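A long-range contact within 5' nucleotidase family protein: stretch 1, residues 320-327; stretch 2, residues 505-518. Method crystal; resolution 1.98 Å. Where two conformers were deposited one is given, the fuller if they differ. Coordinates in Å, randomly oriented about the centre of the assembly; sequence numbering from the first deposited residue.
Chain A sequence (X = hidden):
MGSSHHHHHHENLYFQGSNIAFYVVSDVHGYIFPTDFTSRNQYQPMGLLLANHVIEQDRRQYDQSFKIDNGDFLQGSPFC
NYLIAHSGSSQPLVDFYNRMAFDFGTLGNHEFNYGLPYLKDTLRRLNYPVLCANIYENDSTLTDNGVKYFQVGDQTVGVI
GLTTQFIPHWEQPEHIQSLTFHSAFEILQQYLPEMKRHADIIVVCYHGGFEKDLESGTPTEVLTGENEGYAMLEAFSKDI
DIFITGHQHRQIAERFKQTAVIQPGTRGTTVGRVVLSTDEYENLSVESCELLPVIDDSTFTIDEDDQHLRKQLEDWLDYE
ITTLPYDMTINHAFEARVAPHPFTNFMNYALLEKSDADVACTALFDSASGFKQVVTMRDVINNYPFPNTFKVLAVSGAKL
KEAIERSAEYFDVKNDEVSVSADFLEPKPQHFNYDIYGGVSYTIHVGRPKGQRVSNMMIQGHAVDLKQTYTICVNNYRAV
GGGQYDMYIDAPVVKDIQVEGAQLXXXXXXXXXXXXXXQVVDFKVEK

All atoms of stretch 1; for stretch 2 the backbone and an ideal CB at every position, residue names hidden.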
# COMPACT_ATOMS: atom_id res chain seq x y z
N GLU A 320 4.16 22.14 15.65
CA GLU A 320 2.77 22.52 15.84
C GLU A 320 2.19 23.27 14.64
O GLU A 320 2.71 24.31 14.23
CB GLU A 320 2.62 23.34 17.12
CG GLU A 320 1.21 23.82 17.37
CD GLU A 320 1.01 24.45 18.73
OE1 GLU A 320 1.67 24.02 19.71
OE2 GLU A 320 0.15 25.36 18.82
N ILE A 321 1.11 22.74 14.08
CA ILE A 321 0.45 23.35 12.94
C ILE A 321 -0.48 24.46 13.44
O ILE A 321 -0.39 25.60 13.00
CB ILE A 321 -0.39 22.31 12.15
CG1 ILE A 321 0.47 21.09 11.76
CG2 ILE A 321 -1.00 22.96 10.92
CD1 ILE A 321 1.57 21.39 10.77
N THR A 322 -1.37 24.10 14.37
CA THR A 322 -2.30 25.06 14.96
C THR A 322 -2.88 24.48 16.24
O THR A 322 -2.61 23.31 16.59
CB THR A 322 -3.47 25.43 14.00
OG1 THR A 322 -4.20 26.55 14.52
CG2 THR A 322 -4.44 24.26 13.81
N THR A 323 -3.65 25.31 16.93
CA THR A 323 -4.40 24.92 18.12
C THR A 323 -5.86 25.24 17.81
O THR A 323 -6.19 26.38 17.55
CB THR A 323 -3.96 25.69 19.36
OG1 THR A 323 -2.58 25.42 19.63
CG2 THR A 323 -4.79 25.25 20.57
N LEU A 324 -6.71 24.23 17.82
CA LEU A 324 -8.13 24.40 17.52
C LEU A 324 -8.89 24.70 18.80
O LEU A 324 -8.43 24.35 19.88
CB LEU A 324 -8.67 23.10 16.92
CG LEU A 324 -7.85 22.49 15.78
CD1 LEU A 324 -8.44 21.15 15.39
CD2 LEU A 324 -7.78 23.42 14.59
N PRO A 325 -10.07 25.33 18.69
CA PRO A 325 -10.84 25.62 19.90
C PRO A 325 -11.64 24.43 20.45
O PRO A 325 -12.29 24.56 21.48
CB PRO A 325 -11.76 26.76 19.48
CG PRO A 325 -11.91 26.61 18.00
CD PRO A 325 -10.73 25.84 17.47
N TYR A 326 -11.59 23.28 19.77
CA TYR A 326 -12.32 22.09 20.20
C TYR A 326 -11.67 20.80 19.71
O TYR A 326 -10.88 20.80 18.76
CB TYR A 326 -13.76 22.15 19.70
CG TYR A 326 -13.84 22.42 18.23
CD1 TYR A 326 -13.75 21.39 17.31
CD2 TYR A 326 -14.00 23.72 17.75
CE1 TYR A 326 -13.81 21.63 15.95
CE2 TYR A 326 -14.06 23.97 16.40
CZ TYR A 326 -13.96 22.92 15.50
OH TYR A 326 -14.03 23.17 14.16
N ASP A 327 -12.03 19.69 20.36
CA ASP A 327 -11.49 18.38 20.02
C ASP A 327 -12.29 17.73 18.89
O ASP A 327 -13.52 17.86 18.83
CB ASP A 327 -11.52 17.46 21.24
CG ASP A 327 -10.83 16.15 20.99
OD1 ASP A 327 -9.60 16.10 21.11
OD2 ASP A 327 -11.53 15.15 20.68
N UNK A 505 -4.83 19.96 4.18
CA UNK A 505 -5.33 20.09 5.56
C UNK A 505 -4.54 21.16 6.34
O UNK A 505 -5.11 21.93 7.10
CB UNK A 505 -5.24 18.74 6.28
N UNK A 506 -3.23 21.20 6.15
CA UNK A 506 -2.40 22.21 6.81
C UNK A 506 -2.81 23.62 6.38
O UNK A 506 -2.92 24.52 7.23
CB UNK A 506 -0.92 21.97 6.50
N UNK A 507 -3.00 23.82 5.08
CA UNK A 507 -3.43 25.12 4.52
C UNK A 507 -4.75 25.56 5.14
O UNK A 507 -4.86 26.67 5.63
CB UNK A 507 -3.57 25.04 3.00
N UNK A 508 -5.74 24.67 5.12
CA UNK A 508 -7.04 25.01 5.69
C UNK A 508 -6.88 25.37 7.16
O UNK A 508 -7.38 26.41 7.61
CB UNK A 508 -8.03 23.85 5.52
N UNK A 509 -6.17 24.53 7.91
CA UNK A 509 -5.94 24.78 9.33
C UNK A 509 -5.28 26.13 9.60
O UNK A 509 -5.64 26.81 10.56
CB UNK A 509 -5.07 23.66 9.92
N UNK A 510 -4.35 26.52 8.74
CA UNK A 510 -3.63 27.78 8.92
C UNK A 510 -4.44 29.02 8.55
O UNK A 510 -4.16 30.10 9.07
CB UNK A 510 -2.35 27.75 8.09
N UNK A 511 -5.43 28.87 7.67
CA UNK A 511 -6.24 30.00 7.18
C UNK A 511 -7.57 30.25 7.88
O UNK A 511 -8.14 31.33 7.72
CB UNK A 511 -6.53 29.79 5.69
N UNK A 512 -8.10 29.27 8.62
CA UNK A 512 -9.37 29.47 9.33
C UNK A 512 -9.16 29.29 10.83
O UNK A 512 -9.31 28.19 11.37
CB UNK A 512 -10.44 28.50 8.82
N UNK A 513 -8.83 30.39 11.50
CA UNK A 513 -8.56 30.40 12.94
C UNK A 513 -9.75 30.02 13.84
O UNK A 513 -9.61 29.18 14.73
CB UNK A 513 -8.07 31.79 13.34
N UNK A 514 -10.92 30.61 13.58
CA UNK A 514 -12.12 30.36 14.40
C UNK A 514 -12.71 28.95 14.22
O UNK A 514 -13.46 28.48 15.07
CB UNK A 514 -13.19 31.40 14.06
N UNK A 515 -12.39 28.31 13.10
CA UNK A 515 -12.84 26.94 12.82
C UNK A 515 -14.32 26.76 12.99
O UNK A 515 -14.76 25.86 13.70
CB UNK A 515 -12.11 25.95 13.73
N UNK A 516 -15.09 27.62 12.35
CA UNK A 516 -16.54 27.50 12.37
C UNK A 516 -16.89 26.68 11.13
O UNK A 516 -17.05 27.23 10.05
CB UNK A 516 -17.24 28.86 12.38
N UNK A 517 -16.99 25.37 11.31
CA UNK A 517 -17.22 24.45 10.20
C UNK A 517 -18.70 24.15 9.98
O UNK A 517 -19.36 23.68 10.90
CB UNK A 517 -16.46 23.14 10.45
N UNK A 518 -19.23 24.43 8.78
CA UNK A 518 -20.64 24.10 8.54
C UNK A 518 -20.83 22.60 8.39
O UNK A 518 -19.87 21.88 8.10
CB UNK A 518 -21.16 24.82 7.29

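Position 505 lies on the helix, with CA-to-CB sideways and nothing of stretch 1 within 5.5 Å of the ideal CB. The contact sets no preference. The residue is Leu505.

At 506 the bond again points sideways, but the ideal CB is 4.5 Å from Ile321 CG2. Stretch 1 offers only the aliphatic Ile321 side chain nearby, so Ile, Leu, Val or Met would suit. The residue is Ile506. Its CD1 packs 4.0 Å from Ile321 CD1.

Position 507 points away and 508 is out of reach. They are Asp507 and Phe508.

Position 509 points toward the strand. Its ideal CB lies 4.0 Å from Thr322 CG2 and 4.3 Å from Ile321 CG2, with Leu324 CD2 a little farther off. Three methyl groups line the side facing stretch 1, and an apolar chain of moderate size fits: Leu, Ile or Met. The residue is Leu509. Its CB is 4.0 Å from Thr322 CG2, its CD1 4.1 Å from Ile321 CG2, and its CD2 3.6 Å from Leu324 CD2. CD1 lies toward Ile321 and CD2 toward Leu324, and both come near the methyl of Thr322.

Position 510 points sideways. Stretch 1 leaves the site open, so many residues would do, and a short hydroxyl chain could reach back to the carbonyl of 506. The residue is Ser510. Its OG donates a hydrogen bond to Ile506 O at 2.9 Å.

Position 511 is out of reach, and 512, with phi/psi of -120/89, leaves the helix. Stretch 1 sets no preference at either, though an acceptor at 512 could meet the N of 515. They are Asn511 and Asn512. Asn512 OD1 accepts a weak hydrogen bond from the backbone N of 515, at 3.4 Å.

Positions 513 and 514 point away, so many residues would do. They are Asn513, whose side-chain end comes nearer stretch 1, and Leu514, which is poorly ordered. Leu514 O is 3.8 Å from Pro325 CG.

Position 515 points toward stretch 1. Its phi/psi of 51/52 is left-handed, which would favour Gly or Asn. Tyr326 OH donates a hydrogen bond to the backbone O of 515 at 2.8 Å, near the ring plane; this does not select the side chain. The ideal CB is 4.0 Å from Pro325 CD, and Leu324 lies beyond, so a flexible apolar chain also suits. The residue is Met515, modelled as selenomethionine. Its CG packs 3.9 Å from Leu324 CD2.

Position 517 points toward stretch 1, its ideal CB 4.4 Å from Tyr326 OH. The phenol proton already goes to the O of 515, so a branched or aliphatic chain could lie against the hydroxyl. Ile517 CG1 packs 3.4 Å from Tyr326 OH.

Position 516 points away and 518 is out of reach. They are Arg516 and Pro518.

Stretch 2, residues 505-518: LIDFLSNNNLMRIP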
# COMPACT_ATOMS: atom_id res chain seq x y z
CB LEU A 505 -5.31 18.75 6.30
CG LEU A 505 -6.20 17.65 5.71
CD1 LEU A 505 -6.15 16.41 6.58
CD2 LEU A 505 -7.64 18.11 5.54
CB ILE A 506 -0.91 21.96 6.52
CG1 ILE A 506 -0.46 20.67 7.22
CG2 ILE A 506 -0.07 23.17 6.95
CD1 ILE A 506 0.98 20.24 6.96
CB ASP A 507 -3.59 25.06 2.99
CG ASP A 507 -2.27 24.94 2.26
OD1 ASP A 507 -1.22 25.16 2.87
OD2 ASP A 507 -2.27 24.61 1.08
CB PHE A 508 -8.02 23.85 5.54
CG PHE A 508 -9.41 24.20 6.02
CD1 PHE A 508 -9.74 24.09 7.36
CD2 PHE A 508 -10.37 24.65 5.13
CE1 PHE A 508 -11.01 24.42 7.80
CE2 PHE A 508 -11.65 24.98 5.56
CZ PHE A 508 -11.97 24.87 6.90
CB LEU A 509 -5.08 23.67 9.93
CG LEU A 509 -5.76 22.32 10.16
CD1 LEU A 509 -4.73 21.28 10.59
CD2 LEU A 509 -6.86 22.45 11.21
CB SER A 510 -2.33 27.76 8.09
OG SER A 510 -1.50 26.68 8.48
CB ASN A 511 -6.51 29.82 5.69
CG ASN A 511 -5.25 29.69 4.87
OD1 ASN A 511 -4.17 30.10 5.29
ND2 ASN A 511 -5.37 29.10 3.69
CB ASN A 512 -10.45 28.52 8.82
CG ASN A 512 -11.82 28.84 9.40
OD1 ASN A 512 -11.98 29.82 10.13
ND2 ASN A 512 -12.81 28.02 9.08
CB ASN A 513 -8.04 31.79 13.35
CG ASN A 513 -7.51 31.82 14.78
OD1 ASN A 513 -7.13 30.80 15.34
ND2 ASN A 513 -7.45 33.02 15.36
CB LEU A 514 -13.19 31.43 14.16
CG LEU A 514 -12.95 32.81 14.82
CD1 LEU A 514 -11.63 33.44 14.40
CD2 LEU A 514 -14.12 33.74 14.52
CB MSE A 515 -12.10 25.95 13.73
CG MSE A 515 -10.60 25.89 13.41
SE MSE A 515 -10.29 25.03 11.66
CE MSE A 515 -11.11 23.27 12.04
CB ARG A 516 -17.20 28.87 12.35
CG ARG A 516 -16.76 29.76 13.50
CD ARG A 516 -17.63 31.00 13.61
NE ARG A 516 -19.02 30.63 13.89
CZ ARG A 516 -20.03 31.49 14.00
NH1 ARG A 516 -21.25 31.04 14.26
NH2 ARG A 516 -19.82 32.80 13.85
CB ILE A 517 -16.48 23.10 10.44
CG1 ILE A 517 -15.03 23.34 10.92
CG2 ILE A 517 -16.51 22.23 9.19
CD1 ILE A 517 -14.21 24.26 10.04
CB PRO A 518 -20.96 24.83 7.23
CG PRO A 518 -19.67 25.10 6.59
CD PRO A 518 -18.66 25.25 7.70
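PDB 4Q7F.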